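PDB 4IRX: sugar ABC transporter, periplasmic sugar-binding protein from Caulobacter crescentus, which binds myo-inositol between two lobes as a periplasmic binding protein and probably passes it to an ABC transporter for uptake. Local coordinates for residues A[10-15]-A[63-68]; A[133-138]-A[166-171]; A[174-179]-A[205-210]. All blocks are in the same frame, centred on the assembly; numbering follows the deposited sequence.

Interaction 1 of 3, residues A[10-15]-A[63-68]; sequences EVVVSF and QGAKVV
Glu10 and Lys66 meet through water 1, which both segments hold: it donates to Glu10 O at 2.6 Å and accepts the backbone N-H of Lys66, whose N lies 2.9 Å away. The water bridges the backbones just before strand 67-70 begins. Direct pairing starts with a weak bond from Val12 N to Val67 O, 3.5 Å long yet fairly straight, 162° at the hydrogen. One step on, Val12 O receives a CA-H...O contact from Val68 CA at 3.3 Å, within the parallel bridge that pairs these two valines. Backbone bonding of Val12 with Ile69 carries the ladder further.

The side chains of Val12 and Val68 share one face of the sheet, Val12 CB lying 4.2 Å from Val68 CG2. Val12 has CG1 anti to the backbone N (chi1 169°), while CG2 stands beside that N and meets Ala65 CB at 4.0 Å. Val11 meets Val67 with a side-chain methyl against the carbonyl: Val11 CG1 lies 3.8 Å from Val67 O. Their side chains rest on Ala262 of helix 251-268, whereas Val12 and Ala65 touch Ala60 and Val68 touches Leu57, both of helix 50-62. That helix ends in a Schellman motif with Gly64, at positive phi, as its C-prime residue; Ala65 then follows, its methyl touching Val12 and Ala60. On its other edge, strand 10-15 is bonded to strand 40-45 through Val11 and Val13, so it runs between two parallel neighbours.

The chemistry is thus divided: a water spans the backbones where the strands have not yet joined, the first direct N-H...O bond is weak, and small apolar groups, valine and alanine, pack between the strands and against the helices, so that apolar packing, along with the backbone bonding that continues to Ile69, probably contributes to holding the strands together here.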
loop_
_atom_site.group_PDB
_atom_site.type_symbol
_atom_site.label_atom_id
_atom_site.label_comp_id
_atom_site.label_asym_id
_atom_site.label_seq_id
_atom_site.Cartn_x
_atom_site.Cartn_y
_atom_site.Cartn_z
ATOM N N GLU A 10 4.852 21.138 -14.414
ATOM C CA GLU A 10 4.595 19.769 -14.828
ATOM C C GLU A 10 5.348 18.844 -13.901
ATOM O O GLU A 10 6.491 19.108 -13.524
ATOM C CB GLU A 10 5.029 19.487 -16.284
ATOM C CG GLU A 10 4.354 20.375 -17.339
ATOM C CD GLU A 10 4.159 19.688 -18.667
ATOM O OE1 GLU A 10 4.425 18.473 -18.750
ATOM O OE2 GLU A 10 3.719 20.383 -19.608
ATOM N N VAL A 11 4.691 17.747 -13.531
ATOM C CA VAL A 11 5.315 16.737 -12.692
ATOM C C VAL A 11 5.052 15.372 -13.317
ATOM O O VAL A 11 3.958 15.124 -13.835
ATOM C CB VAL A 11 4.740 16.801 -11.240
ATOM C CG1 VAL A 11 5.192 15.626 -10.357
ATOM C CG2 VAL A 11 5.152 18.123 -10.568
ATOM N N VAL A 12 6.052 14.499 -13.291
ATOM C CA VAL A 12 5.865 13.126 -13.744
ATOM C C VAL A 12 5.591 12.289 -12.506
ATOM O O VAL A 12 6.284 12.430 -11.478
ATOM C CB VAL A 12 7.104 12.590 -14.506
ATOM C CG1 VAL A 12 6.997 11.104 -14.731
ATOM C CG2 VAL A 12 7.248 13.316 -15.839
ATOM N N VAL A 13 4.560 11.455 -12.609
ATOM C CA VAL A 13 4.161 10.545 -11.547
ATOM C C VAL A 13 4.198 9.132 -12.086
ATOM O O VAL A 13 3.420 8.759 -12.968
ATOM C CB VAL A 13 2.757 10.879 -11.018
ATOM C CG1 VAL A 13 2.437 10.013 -9.804
ATOM C CG2 VAL A 13 2.704 12.355 -10.628
ATOM N N SER A 14 5.105 8.342 -11.526
ATOM C CA SER A 14 5.309 6.960 -11.930
ATOM C C SER A 14 4.722 5.970 -10.928
ATOM O O SER A 14 5.222 5.865 -9.812
ATOM C CB SER A 14 6.800 6.711 -12.110
ATOM O OG SER A 14 7.034 5.316 -12.333
ATOM N N PHE A 15 3.668 5.256 -11.326
ATOM C CA PHE A 15 3.021 4.277 -10.459
ATOM C C PHE A 15 3.584 2.896 -10.689
ATOM O O PHE A 15 3.913 2.557 -11.815
ATOM C CB PHE A 15 1.511 4.250 -10.752
ATOM C CG PHE A 15 0.752 5.418 -10.157
ATOM C CD1 PHE A 15 0.273 5.347 -8.861
ATOM C CD2 PHE A 15 0.510 6.572 -10.891
ATOM C CE1 PHE A 15 -0.413 6.407 -8.290
ATOM C CE2 PHE A 15 -0.177 7.645 -10.330
ATOM C CZ PHE A 15 -0.651 7.564 -9.029
ATOM N N GLN A 63 13.673 14.285 -21.045
ATOM C CA GLN A 63 12.713 15.225 -21.602
ATOM C C GLN A 63 12.404 16.425 -20.704
ATOM O O GLN A 63 11.522 17.218 -21.025
ATOM C CB GLN A 63 11.449 14.502 -22.033
ATOM C CG GLN A 63 11.719 13.456 -23.143
ATOM C CD GLN A 63 10.489 12.634 -23.479
ATOM O OE1 GLN A 63 9.362 13.100 -23.334
ATOM N NE2 GLN A 63 10.703 11.387 -23.905
ATOM N N GLY A 64 13.140 16.576 -19.604
ATOM C CA GLY A 64 13.086 17.825 -18.864
ATOM C C GLY A 64 12.345 17.855 -17.543
ATOM O O GLY A 64 12.263 18.898 -16.917
ATOM N N ALA A 65 11.827 16.711 -17.108
ATOM C CA ALA A 65 11.199 16.647 -15.795
ATOM C C ALA A 65 12.157 17.131 -14.722
ATOM O O ALA A 65 13.346 16.763 -14.730
ATOM C CB ALA A 65 10.757 15.209 -15.489
ATOM N N LYS A 66 11.658 17.954 -13.802
ATOM C CA LYS A 66 12.500 18.453 -12.720
ATOM C C LYS A 66 12.079 17.912 -11.363
ATOM O O LYS A 66 12.865 17.958 -10.410
ATOM C CB LYS A 66 12.575 19.993 -12.708
ATOM C CG LYS A 66 13.065 20.611 -14.017
ATOM C CD LYS A 66 14.480 20.162 -14.332
ATOM C CE LYS A 66 15.505 20.844 -13.452
ATOM N NZ LYS A 66 16.893 20.406 -13.796
ATOM N N VAL A 67 10.839 17.411 -11.265
ATOM C CA VAL A 67 10.404 16.651 -10.089
ATOM C C VAL A 67 9.644 15.432 -10.540
ATOM O O VAL A 67 8.794 15.518 -11.440
ATOM C CB VAL A 67 9.483 17.469 -9.153
ATOM C CG1 VAL A 67 9.185 16.651 -7.904
ATOM C CG2 VAL A 67 10.116 18.793 -8.793
ATOM N N VAL A 68 9.966 14.289 -9.944
ATOM C CA VAL A 68 9.262 13.045 -10.225
ATOM C C VAL A 68 8.760 12.486 -8.910
ATOM O O VAL A 68 9.482 12.506 -7.904
ATOM C CB VAL A 68 10.162 12.013 -10.941
ATOM C CG1 VAL A 68 9.379 10.758 -11.194
ATOM C CG2 VAL A 68 10.626 12.569 -12.271
HETATM O O HOH W 1 9.041 19.167 -13.302
#

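Interaction 2 of 3, residues A[133-138]-A[166-171]; sequences RVVVIT and IVTEQT
Val136 pairs with Glu169 at the middle of a parallel ladder, its N-H and its C=O bonding the residues that flank Glu169. Val136 N donates to Thr168 O (3.0 Å, 171° at the hydrogen), and Val136 O accepts Gln170 N at 2.9 Å. Thr138 N to Gln170 O extends the ladder at one end, and Val167 N to Val134 O at the other.

Between the Val134–Ile166 and Val136–Glu169 bridges the segment 166-171 carries one residue more, Val167, at helical backbone angles: a beta bulge. It turns the side chain of Val167 toward strand 133-138, where CG2 meets Val135 CG2 at 3.6 Å. CG1, anti to the carbonyl carbon (chi1 -67°), sits over the centre of the Arg133 guanidinium, 3.7 Å above its plane. On the face shared by Val136 and Ile166, their CG2 methyls touch at 4.1 Å. Glu169 lies alongside Val136, CG against its CB at 4.0 Å. At the C-terminal end Thr171 OG1 is 3.0 Å from both Thr138 O and Thr138 OG1, with its one proton not assigned between them.

Further out, His154 NE2 bonds Glu169 OE1, and Asn173 N bonds Thr171 OG1. Helix 144-160 covers Thr138, Ile166 and Glu169, whereas Ile186 of helix 176-189 packs against Val135, Ile137, Thr168 and Gln170, on the other face. Strand 132-138, helix 144-160 and strand 164-171 form a beta-alpha-beta crossover unit, here at the edge of the four-stranded parallel sheet of one lobe of the periplasmic binding protein fold.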
loop_
_atom_site.group_PDB
_atom_site.type_symbol
_atom_site.label_atom_id
_atom_site.label_comp_id
_atom_site.label_asym_id
_atom_site.label_seq_id
_atom_site.Cartn_x
_atom_site.Cartn_y
_atom_site.Cartn_z
ATOM N N ARG A 133 -4.529 -18.951 16.048
ATOM C CA ARG A 133 -3.820 -19.421 14.851
ATOM C C ARG A 133 -4.031 -18.414 13.735
ATOM O O ARG A 133 -5.185 -18.127 13.374
ATOM C CB ARG A 133 -4.366 -20.784 14.413
ATOM C CG ARG A 133 -4.049 -21.876 15.385
ATOM C CD ARG A 133 -4.824 -23.158 15.091
ATOM N NE ARG A 133 -4.537 -23.660 13.754
ATOM C CZ ARG A 133 -3.472 -24.403 13.469
ATOM N NH1 ARG A 133 -2.620 -24.727 14.435
ATOM N NH2 ARG A 133 -3.262 -24.832 12.230
ATOM N N VAL A 134 -2.929 -17.852 13.215
ATOM C CA VAL A 134 -2.949 -16.738 12.286
ATOM C C VAL A 134 -2.286 -17.099 10.960
ATOM O O VAL A 134 -1.207 -17.697 10.927
ATOM C CB VAL A 134 -2.198 -15.507 12.911
ATOM C CG1 VAL A 134 -2.217 -14.296 11.978
ATOM C CG2 VAL A 134 -2.795 -15.145 14.270
ATOM N N VAL A 135 -2.937 -16.713 9.866
ATOM C CA VAL A 135 -2.356 -16.793 8.525
ATOM C C VAL A 135 -2.051 -15.377 8.077
ATOM O O VAL A 135 -2.871 -14.479 8.267
ATOM C CB VAL A 135 -3.366 -17.452 7.543
ATOM C CG1 VAL A 135 -2.882 -17.351 6.082
ATOM C CG2 VAL A 135 -3.540 -18.901 7.914
ATOM N N VAL A 136 -0.876 -15.157 7.488
ATOM C CA VAL A 136 -0.521 -13.825 6.988
ATOM C C VAL A 136 -0.362 -13.891 5.473
ATOM O O VAL A 136 0.387 -14.723 4.958
ATOM C CB VAL A 136 0.768 -13.271 7.683
ATOM C CG1 VAL A 136 1.113 -11.846 7.158
ATOM C CG2 VAL A 136 0.589 -13.293 9.189
ATOM N N ILE A 137 -1.146 -13.081 4.758
ATOM C CA ILE A 137 -1.079 -12.997 3.296
ATOM C C ILE A 137 -0.523 -11.613 2.934
ATOM O O ILE A 137 -1.136 -10.585 3.222
ATOM C CB ILE A 137 -2.475 -13.158 2.642
ATOM C CG1 ILE A 137 -3.145 -14.460 3.110
ATOM C CG2 ILE A 137 -2.359 -13.069 1.123
ATOM C CD1 ILE A 137 -2.483 -15.720 2.619
ATOM N N THR A 138 0.665 -11.584 2.335
ATOM C CA THR A 138 1.394 -10.325 2.157
ATOM C C THR A 138 1.172 -9.682 0.790
ATOM O O THR A 138 0.842 -10.360 -0.193
ATOM C CB THR A 138 2.917 -10.485 2.379
ATOM O OG1 THR A 138 3.493 -11.195 1.264
ATOM C CG2 THR A 138 3.203 -11.240 3.672
ATOM N N ILE A 166 1.890 -18.019 13.958
ATOM C CA ILE A 166 1.845 -17.724 12.531
ATOM C C ILE A 166 1.986 -19.062 11.829
ATOM O O ILE A 166 3.090 -19.583 11.687
ATOM C CB ILE A 166 2.923 -16.719 12.085
ATOM C CG1 ILE A 166 2.761 -15.391 12.833
ATOM C CG2 ILE A 166 2.815 -16.474 10.587
ATOM C CD1 ILE A 166 3.803 -14.316 12.455
ATOM N N VAL A 167 0.844 -19.633 11.451
ATOM C CA VAL A 167 0.818 -20.980 10.884
ATOM C C VAL A 167 1.435 -21.009 9.499
ATOM O O VAL A 167 2.188 -21.931 9.175
ATOM C CB VAL A 167 -0.587 -21.564 10.940
ATOM C CG1 VAL A 167 -1.000 -21.788 12.367
ATOM C CG2 VAL A 167 -1.559 -20.618 10.314
ATOM N N THR A 168 1.155 -19.987 8.689
ATOM C CA THR A 168 1.921 -19.796 7.470
ATOM C C THR A 168 1.859 -18.334 7.060
ATOM O O THR A 168 0.953 -17.594 7.432
ATOM C CB THR A 168 1.468 -20.741 6.339
ATOM O OG1 THR A 168 2.326 -20.584 5.203
ATOM C CG2 THR A 168 0.054 -20.458 5.949
ATOM N N GLU A 169 2.906 -17.907 6.370
ATOM C CA GLU A 169 2.983 -16.547 5.848
ATOM C C GLU A 169 3.355 -16.663 4.376
ATOM O O GLU A 169 4.396 -17.262 4.047
ATOM C CB GLU A 169 4.021 -15.753 6.645
ATOM C CG GLU A 169 4.284 -14.332 6.164
ATOM C CD GLU A 169 5.195 -13.574 7.120
ATOM O OE1 GLU A 169 4.883 -13.500 8.337
ATOM O OE2 GLU A 169 6.243 -13.072 6.660
ATOM N N GLN A 170 2.495 -16.147 3.491
ATOM C CA GLN A 170 2.696 -16.286 2.060
ATOM C C GLN A 170 2.285 -15.016 1.363
ATOM O O GLN A 170 1.443 -14.277 1.875
ATOM C CB GLN A 170 1.915 -17.482 1.496
ATOM C CG GLN A 170 2.480 -18.815 1.993
ATOM C CD GLN A 170 1.729 -20.004 1.463
ATOM O OE1 GLN A 170 1.308 -20.013 0.305
ATOM N NE2 GLN A 170 1.555 -21.027 2.310
ATOM N N THR A 171 2.870 -14.746 0.200
ATOM C CA THR A 171 2.431 -13.589 -0.568
ATOM C C THR A 171 1.347 -13.959 -1.564
ATOM O O THR A 171 1.290 -15.092 -2.059
ATOM C CB THR A 171 3.593 -12.868 -1.284
ATOM O OG1 THR A 171 3.119 -11.588 -1.729
ATOM C CG2 THR A 171 4.108 -13.672 -2.473
#

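Interaction 3 of 3, residues A[174-179]-A[205-210]; sequences SKRDQA and MAMGAL. With INS (1,2,3,4,5,6-hexahydroxy-cyclohexane), chain C.
Ala179 and Met205 meet through apolar groups, CB to CB at 3.7 Å, and the same alanine methyl lies 3.3 Å from Met205 O. Met205, present as selenomethionine, reaches on to the turn before helix 176-189, its SE 3.5 Å from Ser174 N. Gly208 lets the backbones close in: a CB there would collide with Arg176 O and the Ala179 methyl.

A flat charged group packs next. CG of Arg176, anti to the backbone N (chi1 -172°), lies 3.7 Å from Gly208 N; beyond it the chain bends at chi3 and runs beside Met207, whose CB sits 3.4 Å above the centre of the guanidinium. Its NE forms a salt bridge with Asp204, its NH2 one with Glu233. An alanine at Arg176 would probably leave these two carboxylates without this partner and uncover Met207 CB.

No hydrogen bond joins the two segments; Ser174 OG bonds outward, at 2.8 Å from O4 of myo-inositol and in a weak, longer pairing with O5 (3.5 Å), its one proton not assigned; Asp140 N also bonds this hydroxyl. Packing of two helices near their N-terminal ends thus backs the turn carrying Ser174, part of this periplasmic binding protein's inositol pocket.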
loop_
_atom_site.group_PDB
_atom_site.type_symbol
_atom_site.label_atom_id
_atom_site.label_comp_id
_atom_site.label_asym_id
_atom_site.label_seq_id
_atom_site.Cartn_x
_atom_site.Cartn_y
_atom_site.Cartn_z
ATOM N N SER A 174 -0.363 -8.815 -4.132
ATOM C CA SER A 174 -1.381 -7.765 -4.285
ATOM C C SER A 174 -2.363 -8.066 -5.425
ATOM O O SER A 174 -2.757 -7.178 -6.205
ATOM C CB SER A 174 -0.708 -6.392 -4.501
ATOM O OG SER A 174 0.001 -5.983 -3.329
ATOM N N LYS A 175 -2.726 -9.332 -5.554
ATOM C CA LYS A 175 -3.695 -9.734 -6.561
ATOM C C LYS A 175 -4.817 -10.548 -5.948
ATOM O O LYS A 175 -4.574 -11.519 -5.228
ATOM C CB LYS A 175 -3.005 -10.525 -7.672
ATOM C CG LYS A 175 -1.931 -9.743 -8.431
ATOM C CD LYS A 175 -2.545 -8.714 -9.371
ATOM C CE LYS A 175 -1.641 -7.495 -9.552
ATOM N NZ LYS A 175 -2.270 -6.480 -10.448
ATOM N N ARG A 176 -6.050 -10.155 -6.224
ATOM C CA ARG A 176 -7.209 -10.828 -5.669
ATOM C C ARG A 176 -7.299 -12.285 -6.130
ATOM O O ARG A 176 -7.656 -13.173 -5.325
ATOM C CB ARG A 176 -8.500 -10.076 -6.009
ATOM C CG ARG A 176 -9.696 -10.654 -5.287
ATOM C CD ARG A 176 -10.952 -9.862 -5.522
ATOM N NE ARG A 176 -10.793 -8.481 -5.101
ATOM C CZ ARG A 176 -11.808 -7.630 -4.942
ATOM N NH1 ARG A 176 -13.057 -8.041 -5.160
ATOM N NH2 ARG A 176 -11.562 -6.371 -4.563
ATOM N N ASP A 177 -6.960 -12.533 -7.402
ATOM C CA ASP A 177 -7.031 -13.899 -7.950
ATOM C C ASP A 177 -6.029 -14.833 -7.273
ATOM O O ASP A 177 -6.365 -15.992 -6.951
ATOM C CB ASP A 177 -6.893 -13.915 -9.497
ATOM C CG ASP A 177 -5.556 -13.379 -9.983
ATOM O OD1 ASP A 177 -5.150 -12.303 -9.524
ATOM O OD2 ASP A 177 -4.904 -14.034 -10.830
ATOM N N GLN A 178 -4.814 -14.360 -7.021
ATOM C CA GLN A 178 -3.835 -15.148 -6.275
ATOM C C GLN A 178 -4.257 -15.314 -4.823
ATOM O O GLN A 178 -4.082 -16.377 -4.230
ATOM C CB GLN A 178 -2.424 -14.570 -6.362
ATOM C CG GLN A 178 -1.870 -14.583 -7.784
ATOM C CD GLN A 178 -0.466 -14.009 -7.856
ATOM O OE1 GLN A 178 0.372 -14.290 -7.016
ATOM N NE2 GLN A 178 -0.217 -13.199 -8.862
ATOM N N ALA A 179 -4.796 -14.258 -4.245
ATOM C CA ALA A 179 -5.286 -14.361 -2.887
ATOM C C ALA A 179 -6.310 -15.485 -2.722
ATOM O O ALA A 179 -6.278 -16.218 -1.725
ATOM C CB ALA A 179 -5.867 -13.024 -2.425
HETATM N N MSE A 205 -6.750 -8.304 -1.755
HETATM C CA MSE A 205 -6.455 -9.679 -1.376
HETATM C C MSE A 205 -7.410 -10.177 -0.315
HETATM O O MSE A 205 -7.794 -11.345 -0.342
HETATM C CB MSE A 205 -5.011 -9.818 -0.879
HETATM C CG MSE A 205 -3.945 -9.573 -1.962
HETATM SE SE MSE A 205 -2.156 -9.896 -1.312
HETATM C CE MSE A 205 -2.123 -8.615 0.152
ATOM N N ALA A 206 -7.760 -9.339 0.656
ATOM C CA ALA A 206 -8.730 -9.708 1.673
ATOM C C ALA A 206 -10.049 -10.162 1.083
ATOM O O ALA A 206 -10.653 -11.095 1.604
ATOM C CB ALA A 206 -8.967 -8.538 2.677
HETATM N N MSE A 207 -10.477 -9.538 -0.013
HETATM C CA MSE A 207 -11.695 -9.965 -0.694
HETATM C C MSE A 207 -11.541 -11.389 -1.206
HETATM O O MSE A 207 -12.448 -12.220 -1.036
HETATM C CB MSE A 207 -12.048 -8.991 -1.808
HETATM C CG MSE A 207 -12.317 -7.587 -1.297
HETATM SE SE MSE A 207 -13.798 -7.389 -0.091
HETATM C CE MSE A 207 -15.141 -8.287 -1.155
ATOM N N GLY A 208 -10.394 -11.694 -1.809
ATOM C CA GLY A 208 -10.098 -13.071 -2.195
ATOM C C GLY A 208 -10.069 -14.070 -1.051
ATOM O O GLY A 208 -10.579 -15.193 -1.168
ATOM N N ALA A 209 -9.482 -13.670 0.070
ATOM C CA ALA A 209 -9.452 -14.565 1.211
ATOM C C ALA A 209 -10.836 -14.781 1.783
ATOM O O ALA A 209 -11.153 -15.921 2.178
ATOM C CB ALA A 209 -8.482 -14.051 2.297
ATOM N N LEU A 210 -11.661 -13.733 1.816
ATOM C CA LEU A 210 -13.066 -13.925 2.243
ATOM C C LEU A 210 -13.766 -14.956 1.355
ATOM O O LEU A 210 -14.532 -15.810 1.851
ATOM C CB LEU A 210 -13.861 -12.613 2.225
ATOM C CG LEU A 210 -13.727 -11.552 3.328
ATOM C CD1 LEU A 210 -14.516 -10.327 2.925
ATOM C CD2 LEU A 210 -14.271 -12.085 4.650
HETATM C C1 INS C . -0.397 -0.032 -0.785
HETATM C C2 INS C . -1.756 -0.647 -0.743
HETATM C C3 INS C . -1.934 -1.506 -1.969
HETATM C C4 INS C . -0.912 -2.596 -1.989
HETATM C C5 INS C . 0.451 -2.018 -2.076
HETATM C C6 INS C . 0.703 -1.066 -0.931
HETATM O O1 INS C . -0.184 0.752 0.362
HETATM O O2 INS C . -1.899 -1.391 0.428
HETATM O O3 INS C . -3.236 -2.036 -2.020
HETATM O O4 INS C . -1.146 -3.475 -3.044
HETATM O O5 INS C . 1.386 -3.049 -2.097
HETATM O O6 INS C . 1.999 -0.529 -0.978
#

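Along the chain the three contacts come in series, interaction 1 closing before 2 opens and 2 before 3. Interaction 1 belongs to the seven-stranded mixed sheet of one lobe; 2 and 3 lie on the opposite side of the chain's centre, in the lobe built on the four-stranded parallel sheet. The centre of interaction 1 is 38 Å from that of interaction 2 and 32 Å from that of interaction 3. Interactions 2 and 3, with centres 13 Å apart, touch by packing, Thr138 O to Met205 SE at 3.2 Å, and strand 164-171 leads into helix 176-189. One contact thus lies in one lobe and two in the other, with inositol held between them by residues including Gln20 and Ser174.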